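Local coordinates for protein alpha-acetolactate decarboxylase (Bacillus subtilis subsp. subtilis str. 168, PDB 5XNE) that catalyses decarboxylation of (2S)-2-acetolactate to (R)-acetoin, which the cell can excrete, a step of butanediol biosynthesis that may help control internal pH, at residues I4-T9 and M205-P210; T9-L14 and A218-P223; V17-F22 and K131-M136; Y163-A168 and D224-I229. All coordinates share one frame; numbering follows the deposited sequence.

Interaction 1: residues I4-T9 and M205-P210; sequences IYQVST and MNLRLP
Tyr5 and Asn206 sit side by side on one face of a parallel strand pair, with the ring and amide planes 9° apart and Asn206 ND2 3.5 Å from Tyr5 CE1. The amide nitrogen is bonded elsewhere, to Asn204 OD1 of the second subunit, while the ring stacks on Tyr30. Farther along that face the phenol end of Tyr5 rests on the aliphatic part of Arg208: Tyr5 OH lies 3.4 Å from Arg208 CG.

On the other face are Ile4, Met205, Gln6 and Leu207. Gln6 leaves the strand with CG anti to the backbone N and then bends at chi2 (57°), which places CD back over its own strand. From there NE2 donates to Ser8 O (3.1 Å), approaching from above that carbonyl's plane, and OE1 pairs with Ser74 OG. Leu207 CD1 comes within 3.8 Å of Gln6 CG and 3.3 Å of Ser8 O. Where the strands end, Ser8 OG meets Pro210 CD at 3.6 Å.

Four backbone bonds fix the register, among them Arg208 N to Gln6 O (2.8 Å, 178° at the hydrogen) and, last, Ser8 N to Arg208 O (2.9 Å). Strand 3-7 also pairs antiparallel with 73-76, and residues 205-208 with a strand of the second subunit, an arrangement typical of a mixed beta-sheet continued across a dimer interface.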
# COMPACT_ATOMS: atom_id res chain seq x y z
N ILE B 4 -9.77 4.49 1.28
CA ILE B 4 -10.08 3.36 0.41
C ILE B 4 -9.87 2.10 1.24
O ILE B 4 -8.81 1.93 1.86
CB ILE B 4 -9.16 3.31 -0.83
CG1 ILE B 4 -9.16 4.65 -1.57
CG2 ILE B 4 -9.57 2.15 -1.74
CD1 ILE B 4 -10.51 5.04 -2.16
N TYR B 5 -10.87 1.23 1.29
CA TYR B 5 -10.73 -0.06 1.94
C TYR B 5 -10.39 -1.08 0.87
O TYR B 5 -11.21 -1.38 -0.01
CB TYR B 5 -12.01 -0.48 2.69
CG TYR B 5 -11.82 -1.70 3.55
CD1 TYR B 5 -11.20 -1.60 4.78
CD2 TYR B 5 -12.27 -2.95 3.14
CE1 TYR B 5 -11.01 -2.69 5.60
CE2 TYR B 5 -12.09 -4.07 3.96
CZ TYR B 5 -11.46 -3.93 5.18
OH TYR B 5 -11.26 -5.01 6.02
N GLN B 6 -9.16 -1.59 0.93
CA GLN B 6 -8.60 -2.44 -0.12
C GLN B 6 -8.52 -3.89 0.35
O GLN B 6 -7.79 -4.20 1.31
CB GLN B 6 -7.22 -1.92 -0.53
CG GLN B 6 -6.52 -2.75 -1.57
CD GLN B 6 -7.32 -2.89 -2.83
OE1 GLN B 6 -7.78 -1.90 -3.40
NE2 GLN B 6 -7.52 -4.13 -3.28
N VAL B 7 -9.26 -4.77 -0.31
CA VAL B 7 -9.27 -6.19 0.03
C VAL B 7 -8.23 -6.92 -0.84
O VAL B 7 -8.40 -7.05 -2.06
CB VAL B 7 -10.67 -6.80 -0.17
CG1 VAL B 7 -10.64 -8.32 -0.03
CG2 VAL B 7 -11.65 -6.20 0.84
N SER B 8 -7.14 -7.33 -0.19
CA SER B 8 -6.02 -8.07 -0.80
C SER B 8 -5.32 -7.31 -1.93
O SER B 8 -5.49 -6.09 -2.07
CB SER B 8 -6.50 -9.44 -1.31
OG SER B 8 -5.40 -10.32 -1.51
N THR B 9 -4.51 -8.03 -2.72
CA THR B 9 -3.66 -7.37 -3.71
C THR B 9 -3.87 -7.88 -5.12
O THR B 9 -4.24 -9.04 -5.34
CB THR B 9 -2.14 -7.54 -3.39
OG1 THR B 9 -1.72 -8.87 -3.72
CG2 THR B 9 -1.87 -7.24 -1.92
N MET B 205 -5.36 4.72 2.59
CA MET B 205 -5.69 3.43 2.00
C MET B 205 -5.47 2.38 3.07
O MET B 205 -4.35 2.26 3.58
CB MET B 205 -4.84 3.11 0.78
CG MET B 205 -5.16 1.71 0.26
SD MET B 205 -3.84 0.96 -0.67
CE MET B 205 -2.51 0.95 0.53
N ASN B 206 -6.51 1.62 3.39
CA ASN B 206 -6.33 0.52 4.33
C ASN B 206 -6.38 -0.81 3.61
O ASN B 206 -7.43 -1.21 3.11
CB ASN B 206 -7.38 0.49 5.44
CG ASN B 206 -7.14 -0.69 6.41
OD1 ASN B 206 -6.41 -0.55 7.38
ND2 ASN B 206 -7.69 -1.86 6.08
N LEU B 207 -5.23 -1.47 3.58
CA LEU B 207 -5.10 -2.78 2.95
C LEU B 207 -5.39 -3.89 3.95
O LEU B 207 -4.73 -3.97 4.99
CB LEU B 207 -3.69 -2.94 2.39
CG LEU B 207 -3.32 -4.32 1.87
CD1 LEU B 207 -4.23 -4.76 0.71
CD2 LEU B 207 -1.86 -4.34 1.44
N ARG B 208 -6.37 -4.72 3.63
CA ARG B 208 -6.72 -5.89 4.45
C ARG B 208 -6.28 -7.17 3.75
O ARG B 208 -6.70 -7.45 2.63
CB ARG B 208 -8.22 -5.91 4.71
CG ARG B 208 -8.74 -7.20 5.32
CD ARG B 208 -8.14 -7.47 6.70
NE ARG B 208 -9.04 -8.31 7.49
CZ ARG B 208 -9.21 -9.61 7.31
NH1 ARG B 208 -8.53 -10.25 6.38
NH2 ARG B 208 -10.06 -10.29 8.08
N LEU B 209 -5.41 -7.93 4.40
CA LEU B 209 -4.93 -9.19 3.82
C LEU B 209 -5.82 -10.35 4.27
O LEU B 209 -6.24 -10.41 5.42
CB LEU B 209 -3.48 -9.45 4.24
CG LEU B 209 -2.56 -8.25 3.96
CD1 LEU B 209 -1.16 -8.49 4.54
CD2 LEU B 209 -2.53 -8.00 2.46
N PRO B 210 -6.10 -11.28 3.35
CA PRO B 210 -6.98 -12.41 3.71
C PRO B 210 -6.30 -13.41 4.62
O PRO B 210 -5.10 -13.62 4.54
CB PRO B 210 -7.32 -13.05 2.36
CG PRO B 210 -6.21 -12.66 1.45
CD PRO B 210 -5.66 -11.34 1.94

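Interaction 2: residues T9-L14 and A218-P223; sequences TMTSLL and ANLDNP
Leu220 CD2 lies over one face of the flat peptide group joining Thr11 to Ser12, displaced to the side between the carbonyl oxygen and the next alpha carbon. The interatomic distances agree: Leu220 CD2 is 3.5 Å from Ser12 CA and 3.6 Å from Thr11 O. At the edge of the same peptide the N-H is turned to Thr9 OG1, which accepts it at 3.0 Å from Ser12 N.

Thr9 is the N-cap of helix 10-14, and its hydroxyl makes the capping bond to Ser12 N, three residues ahead in the first turn. The CD2 methyl of Leu220 packs on a turn whose Ser12 N-H is already bonded, and its sibling CD1 approaches the cap itself, 4.3 Å from Thr9 OG1. Leu220 CG is anti to the carbonyl carbon (chi1 -57°), on the helix side of the loop; the side chain also touches Phe215 of helix 213-217.

Polar linkage is indirect. One water lies 2.8 Å from Thr11 OG1 and donates to Leu220 O, at a distance of 2.5 Å from that oxygen, short enough to make its exact position doubtful. Residues 218-223 connect helices 213-217 and 225-232, and Ala218 O of this loop accepts a hydrogen bond from Asn107 ND2 of the second subunit.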
# COMPACT_ATOMS: atom_id res chain seq x y z
N THR B 9 -4.51 -8.03 -2.72
CA THR B 9 -3.66 -7.37 -3.71
C THR B 9 -3.87 -7.88 -5.12
O THR B 9 -4.24 -9.04 -5.34
CB THR B 9 -2.14 -7.54 -3.39
OG1 THR B 9 -1.72 -8.87 -3.72
CG2 THR B 9 -1.87 -7.24 -1.92
N MET B 10 -3.60 -7.01 -6.08
CA MET B 10 -3.71 -7.39 -7.48
C MET B 10 -2.68 -8.46 -7.81
O MET B 10 -2.95 -9.36 -8.61
CB MET B 10 -3.53 -6.17 -8.39
CG MET B 10 -3.70 -6.48 -9.86
SD MET B 10 -5.40 -6.98 -10.22
CE MET B 10 -5.26 -7.45 -11.94
N THR B 11 -1.51 -8.39 -7.20
CA THR B 11 -0.50 -9.40 -7.51
C THR B 11 -0.90 -10.79 -7.01
O THR B 11 -0.48 -11.80 -7.60
CB THR B 11 0.86 -9.03 -6.95
OG1 THR B 11 0.76 -8.84 -5.54
CG2 THR B 11 1.38 -7.75 -7.64
N SER B 12 -1.71 -10.88 -5.96
CA SER B 12 -2.22 -12.19 -5.54
C SER B 12 -3.21 -12.73 -6.57
O SER B 12 -3.20 -13.94 -6.89
CB SER B 12 -2.87 -12.12 -4.14
OG SER B 12 -3.30 -13.41 -3.69
N LEU B 13 -4.04 -11.85 -7.12
CA LEU B 13 -4.93 -12.24 -8.20
C LEU B 13 -4.13 -12.72 -9.42
O LEU B 13 -4.46 -13.74 -10.03
CB LEU B 13 -5.85 -11.07 -8.56
CG LEU B 13 -7.26 -11.39 -9.05
CD1 LEU B 13 -8.10 -12.12 -8.00
CD2 LEU B 13 -7.95 -10.11 -9.52
N LEU B 14 -3.05 -12.01 -9.76
CA LEU B 14 -2.20 -12.41 -10.88
C LEU B 14 -1.70 -13.84 -10.71
O LEU B 14 -1.63 -14.58 -11.69
CB LEU B 14 -1.01 -11.46 -11.02
CG LEU B 14 -1.22 -10.05 -11.55
CD1 LEU B 14 0.13 -9.34 -11.64
CD2 LEU B 14 -1.93 -10.07 -12.91
N ALA B 218 0.96 -17.93 -1.43
CA ALA B 218 1.09 -17.39 -2.78
C ALA B 218 2.49 -16.87 -3.08
O ALA B 218 3.21 -16.41 -2.18
CB ALA B 218 0.07 -16.28 -3.02
N ASN B 219 2.86 -16.92 -4.36
CA ASN B 219 4.11 -16.33 -4.82
C ASN B 219 3.84 -14.94 -5.37
O ASN B 219 3.30 -14.78 -6.46
CB ASN B 219 4.76 -17.22 -5.88
CG ASN B 219 6.06 -16.64 -6.41
OD1 ASN B 219 6.77 -15.92 -5.70
ND2 ASN B 219 6.38 -16.96 -7.66
N LEU B 220 4.22 -13.92 -4.60
CA LEU B 220 3.91 -12.55 -4.96
C LEU B 220 5.16 -11.80 -5.34
O LEU B 220 5.22 -10.57 -5.27
CB LEU B 220 3.20 -11.84 -3.80
CG LEU B 220 1.92 -12.52 -3.31
CD1 LEU B 220 1.20 -11.67 -2.29
CD2 LEU B 220 1.01 -12.82 -4.50
N ASP B 221 6.19 -12.54 -5.76
CA ASP B 221 7.43 -11.90 -6.14
C ASP B 221 7.69 -12.08 -7.63
O ASP B 221 8.67 -12.69 -8.05
CB ASP B 221 8.59 -12.43 -5.29
CG ASP B 221 8.46 -12.02 -3.82
OD1 ASP B 221 8.37 -10.80 -3.55
OD2 ASP B 221 8.46 -12.91 -2.93
N ASN B 222 6.77 -11.53 -8.41
CA ASN B 222 6.88 -11.45 -9.86
C ASN B 222 7.44 -10.09 -10.27
O ASN B 222 6.73 -9.09 -10.25
CB ASN B 222 5.50 -11.68 -10.49
CG ASN B 222 5.48 -11.47 -12.01
OD1 ASN B 222 6.51 -11.26 -12.66
ND2 ASN B 222 4.28 -11.52 -12.58
N PRO B 223 8.72 -10.06 -10.68
CA PRO B 223 9.37 -8.82 -11.10
C PRO B 223 8.64 -8.15 -12.27
O PRO B 223 8.85 -6.97 -12.52
CB PRO B 223 10.77 -9.28 -11.52
CG PRO B 223 10.56 -10.68 -11.94
CD PRO B 223 9.56 -11.23 -10.97
O HOH W 1 3.56 -8.72 -5.42

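Interaction 3: residues V17-F22 and K131-M136; sequences VYDGDF and KPYVPM
Tyr18 and Tyr133 lie alongside each other, pointing in opposite senses, their ring planes inclined at 51° and their centroids 4.9 Å apart, so the pair is oblique. Tyr18 CD2 lies over one face of the Tyr133 ring, 3.4 Å from Tyr133 CG, and Tyr18 CB makes a CH-pi contact with the same ring at 4.0 Å from its centroid. The opposite face takes Lys131 CG, so Tyr133 is sandwiched between the other tyrosine and an aliphatic chain of its own loop.

Two loops meet here. Residues 17-22 follow helix 10-14; residues 131-136 hold a cis peptide before Pro132 and lead through Pro135, the N-cap residue, into helix 136-139. At that junction Tyr18 OH donates a weak bond to Val134 O (2.7 Å).

Asp19 crosses Tyr133 at about a right angle, carboxylate and ring planes 77° apart. Tyr133 OH donates to Asp19 OD1 at 2.6 Å, on the syn side but 27° out of the carboxylate plane; Lys40 NZ is bonded to the same hydroxyl. The second oxygen, Asp19 OD2, faces Lys131 tip to tip in a long salt bridge, 3.7 Å from Lys131 NZ, with Lys131 CE nearer to it at 3.2 Å.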
# COMPACT_ATOMS: atom_id res chain seq x y z
N VAL B 17 -4.72 -16.69 -7.21
CA VAL B 17 -5.42 -16.85 -5.95
C VAL B 17 -6.79 -16.22 -6.13
O VAL B 17 -6.97 -15.02 -5.93
CB VAL B 17 -4.65 -16.20 -4.79
CG1 VAL B 17 -5.43 -16.28 -3.50
CG2 VAL B 17 -3.29 -16.87 -4.64
N TYR B 18 -7.75 -17.03 -6.53
CA TYR B 18 -9.08 -16.49 -6.84
C TYR B 18 -10.09 -16.68 -5.72
O TYR B 18 -11.23 -16.25 -5.85
CB TYR B 18 -9.62 -17.13 -8.12
CG TYR B 18 -8.73 -16.93 -9.32
CD1 TYR B 18 -8.03 -15.74 -9.50
CD2 TYR B 18 -8.58 -17.93 -10.27
CE1 TYR B 18 -7.20 -15.55 -10.61
CE2 TYR B 18 -7.75 -17.75 -11.38
CZ TYR B 18 -7.06 -16.57 -11.54
OH TYR B 18 -6.24 -16.40 -12.63
N ASP B 19 -9.68 -17.32 -4.63
CA ASP B 19 -10.59 -17.55 -3.51
C ASP B 19 -10.15 -16.74 -2.31
O ASP B 19 -9.09 -17.01 -1.74
CB ASP B 19 -10.64 -19.04 -3.15
CG ASP B 19 -11.34 -19.90 -4.20
OD1 ASP B 19 -11.69 -19.40 -5.29
OD2 ASP B 19 -11.52 -21.10 -3.92
N GLY B 20 -10.92 -15.73 -1.92
CA GLY B 20 -10.62 -14.98 -0.72
C GLY B 20 -11.58 -15.31 0.41
O GLY B 20 -12.43 -16.19 0.28
N ASP B 21 -11.45 -14.60 1.53
CA ASP B 21 -12.36 -14.81 2.65
C ASP B 21 -13.20 -13.58 2.98
O ASP B 21 -13.95 -13.58 3.96
CB ASP B 21 -11.58 -15.28 3.89
CG ASP B 21 -10.59 -14.25 4.39
OD1 ASP B 21 -10.32 -13.26 3.68
OD2 ASP B 21 -10.05 -14.44 5.51
N PHE B 22 -13.09 -12.52 2.17
CA PHE B 22 -13.93 -11.35 2.41
C PHE B 22 -15.38 -11.62 2.04
O PHE B 22 -15.69 -11.97 0.90
CB PHE B 22 -13.43 -10.13 1.64
CG PHE B 22 -14.27 -8.90 1.88
CD1 PHE B 22 -14.07 -8.11 3.00
CD2 PHE B 22 -15.25 -8.53 0.97
CE1 PHE B 22 -14.85 -6.97 3.21
CE2 PHE B 22 -16.03 -7.39 1.18
CZ PHE B 22 -15.83 -6.62 2.30
N LYS B 131 -10.74 -25.18 -10.34
CA LYS B 131 -9.44 -25.59 -9.81
C LYS B 131 -8.90 -26.79 -10.60
O LYS B 131 -9.69 -27.60 -11.10
CB LYS B 131 -9.56 -25.93 -8.31
CG LYS B 131 -9.77 -24.68 -7.43
CD LYS B 131 -10.43 -25.02 -6.12
CE LYS B 131 -10.37 -23.84 -5.17
NZ LYS B 131 -8.97 -23.65 -4.65
N PRO B 132 -7.58 -26.90 -10.74
CA PRO B 132 -6.57 -25.96 -10.24
C PRO B 132 -6.54 -24.69 -11.07
O PRO B 132 -6.61 -24.73 -12.29
CB PRO B 132 -5.26 -26.74 -10.38
CG PRO B 132 -5.51 -27.65 -11.53
CD PRO B 132 -6.95 -28.03 -11.47
N TYR B 133 -6.44 -23.57 -10.38
CA TYR B 133 -6.46 -22.27 -11.03
C TYR B 133 -5.19 -22.03 -11.85
O TYR B 133 -4.10 -22.50 -11.50
CB TYR B 133 -6.63 -21.17 -9.99
CG TYR B 133 -7.97 -21.15 -9.28
CD1 TYR B 133 -9.13 -21.56 -9.92
CD2 TYR B 133 -8.06 -20.72 -7.96
CE1 TYR B 133 -10.36 -21.53 -9.28
CE2 TYR B 133 -9.28 -20.69 -7.30
CZ TYR B 133 -10.43 -21.09 -7.96
OH TYR B 133 -11.64 -21.04 -7.30
N VAL B 134 -5.34 -21.28 -12.94
CA VAL B 134 -4.21 -20.80 -13.73
C VAL B 134 -3.95 -19.32 -13.43
O VAL B 134 -4.82 -18.64 -12.88
CB VAL B 134 -4.47 -21.01 -15.24
CG1 VAL B 134 -4.77 -22.48 -15.50
CG2 VAL B 134 -5.62 -20.13 -15.73
N PRO B 135 -2.75 -18.82 -13.77
CA PRO B 135 -2.48 -17.39 -13.53
C PRO B 135 -3.43 -16.51 -14.32
O PRO B 135 -3.99 -16.94 -15.34
CB PRO B 135 -1.04 -17.22 -14.02
CG PRO B 135 -0.45 -18.59 -13.95
CD PRO B 135 -1.57 -19.52 -14.29
N MET B 136 -3.63 -15.28 -13.85
CA MET B 136 -4.65 -14.43 -14.44
C MET B 136 -4.38 -14.08 -15.90
O MET B 136 -5.33 -13.92 -16.67
CB MET B 136 -4.81 -13.14 -13.64
CG MET B 136 -6.09 -12.42 -13.99
SD MET B 136 -6.38 -11.01 -12.91
CE MET B 136 -7.84 -10.30 -13.70

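Interaction 4: residues Y163-A168 and D224-I229; sequences YANGIA and DFAKDI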
# COMPACT_ATOMS: atom_id res chain seq x y z
N TYR B 163 2.56 4.55 -6.73
CA TYR B 163 3.23 3.83 -5.64
C TYR B 163 2.41 2.65 -5.10
O TYR B 163 2.95 1.79 -4.40
CB TYR B 163 3.62 4.78 -4.50
CG TYR B 163 2.49 5.56 -3.88
CD1 TYR B 163 1.54 4.93 -3.07
CD2 TYR B 163 2.40 6.93 -4.07
CE1 TYR B 163 0.50 5.65 -2.49
CE2 TYR B 163 1.37 7.66 -3.48
CZ TYR B 163 0.43 7.02 -2.69
OH TYR B 163 -0.59 7.72 -2.13
N ALA B 164 1.13 2.58 -5.44
CA ALA B 164 0.31 1.46 -4.96
C ALA B 164 0.05 0.42 -6.06
O ALA B 164 -0.73 -0.53 -5.86
CB ALA B 164 -1.01 1.96 -4.38
N ASN B 165 0.71 0.57 -7.21
CA ASN B 165 0.55 -0.42 -8.27
C ASN B 165 0.99 -1.80 -7.79
O ASN B 165 2.04 -1.93 -7.18
CB ASN B 165 1.33 -0.03 -9.52
CG ASN B 165 0.81 -0.72 -10.78
OD1 ASN B 165 -0.41 -0.93 -10.96
ND2 ASN B 165 1.72 -1.09 -11.67
N GLY B 166 0.19 -2.82 -8.06
CA GLY B 166 0.45 -4.13 -7.50
C GLY B 166 -0.39 -4.44 -6.28
O GLY B 166 -0.85 -5.57 -6.13
N ILE B 167 -0.60 -3.46 -5.39
CA ILE B 167 -1.67 -3.60 -4.41
C ILE B 167 -2.99 -3.42 -5.14
O ILE B 167 -3.84 -4.32 -5.15
CB ILE B 167 -1.54 -2.60 -3.26
CG1 ILE B 167 -0.32 -2.96 -2.41
CG2 ILE B 167 -2.82 -2.61 -2.42
CD1 ILE B 167 0.04 -1.89 -1.39
N ALA B 168 -3.17 -2.27 -5.76
CA ALA B 168 -4.31 -2.04 -6.64
C ALA B 168 -3.79 -1.83 -8.06
O ALA B 168 -2.65 -2.17 -8.37
CB ALA B 168 -5.13 -0.86 -6.16
N ASP B 224 7.81 -8.90 -12.97
CA ASP B 224 7.13 -8.40 -14.16
C ASP B 224 5.65 -8.02 -13.91
O ASP B 224 4.86 -7.91 -14.86
CB ASP B 224 7.18 -9.44 -15.28
CG ASP B 224 8.60 -9.94 -15.53
OD1 ASP B 224 9.45 -9.09 -15.88
OD2 ASP B 224 8.83 -11.15 -15.36
N PHE B 225 5.30 -7.80 -12.65
CA PHE B 225 3.90 -7.62 -12.29
C PHE B 225 3.26 -6.42 -12.99
O PHE B 225 2.09 -6.49 -13.40
CB PHE B 225 3.75 -7.47 -10.76
CG PHE B 225 4.14 -6.12 -10.22
CD1 PHE B 225 5.45 -5.87 -9.83
CD2 PHE B 225 3.20 -5.11 -10.09
CE1 PHE B 225 5.81 -4.63 -9.32
CE2 PHE B 225 3.56 -3.87 -9.59
CZ PHE B 225 4.86 -3.63 -9.20
N ALA B 226 4.01 -5.34 -13.17
CA ALA B 226 3.42 -4.13 -13.75
C ALA B 226 2.96 -4.38 -15.18
O ALA B 226 1.86 -3.97 -15.56
CB ALA B 226 4.40 -2.96 -13.68
N LYS B 227 3.76 -5.07 -15.98
CA LYS B 227 3.32 -5.38 -17.34
C LYS B 227 2.18 -6.40 -17.32
O LYS B 227 1.31 -6.38 -18.19
CB LYS B 227 4.47 -5.90 -18.21
CG LYS B 227 4.58 -7.42 -18.25
CD LYS B 227 5.87 -7.90 -18.92
CE LYS B 227 7.09 -7.44 -18.15
NZ LYS B 227 8.40 -7.99 -18.63
N ASP B 228 2.18 -7.29 -16.34
CA ASP B 228 1.16 -8.32 -16.29
C ASP B 228 -0.18 -7.67 -15.95
O ASP B 228 -1.22 -8.07 -16.47
CB ASP B 228 1.52 -9.41 -15.29
CG ASP B 228 2.62 -10.34 -15.81
OD1 ASP B 228 2.99 -10.22 -16.99
OD2 ASP B 228 3.09 -11.20 -15.04
N ILE B 229 -0.14 -6.65 -15.10
CA ILE B 229 -1.35 -5.88 -14.80
C ILE B 229 -1.83 -5.13 -16.04
O ILE B 229 -3.03 -5.11 -16.34
CB ILE B 229 -1.12 -4.90 -13.62
CG1 ILE B 229 -1.01 -5.69 -12.31
CG2 ILE B 229 -2.25 -3.87 -13.53
CD1 ILE B 229 -0.68 -4.84 -11.09
O HOH W 2 0.81 -1.63 -14.50
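Phe225 CE2 approaches the Asn165-Gly166 backbone, 3.4 Å from Asn165 O and 3.8 Å from Gly166 CA. Beside it Ile229 CD1 packs on Gly166 N at 3.7 Å, and the amide of Asn165 extends over the same helix, its ND2 3.8 Å from Ala226 CB and its OD1 3.9 Å from Ile229 CD1. A water links the segments, accepting from Asn165 ND2 (3.0 Å) and donating to Ala226 O (2.8 Å).

Backbone and side-chain torsions contribute: chi1 of Phe225 (77°) puts CG between the backbone N and the carbonyl carbon, and Gly166, at a positive phi of 99°, presents a bare alpha carbon to the ring, where a CB would clash with Phe225 CE2. The loop turn is held by Gly166 N donating to Ala168 O (2.9 Å), while Asn165 OD1 accepts from Ser170 N, which, with the water at ND2, holds the amide's rotation.

Farther out, helix 10-14 borders both partners: Thr11 touches Phe225, Met10 and Leu14 touch Ile229, and backbone bonds tie Gly166 to Thr11 and Ile167 to Met10.

Chemically, the contact is apolar packing against a loop backbone several of whose groups are bonded within the turn and to helix 10-14, consistent with a fit that rests largely on packing, with one water-mediated polar link.

Interactions 1, 2 and 4 interlock along the chain because their segments alternate, whereas interaction 3 is nested inside the loops closed by interactions 1 and 2 and closes before interaction 4 opens. Strand 3-7 runs through Thr9, common to interactions 1 and 2, into helix 10-14. That helix is the hub: the centre of interaction 2 lies about 9 Å from that of interaction 4 and 11 Å from that of interaction 3, and a backbone bond joins Leu14 to Met136. Interactions 3 and 4 are farthest apart, about 18 Å between centres. The N-terminal segment thus joins the strand pair of interaction 1 to helices 213-217 and 225-232, and interactions 1, 2 and 4 also touch the second subunit.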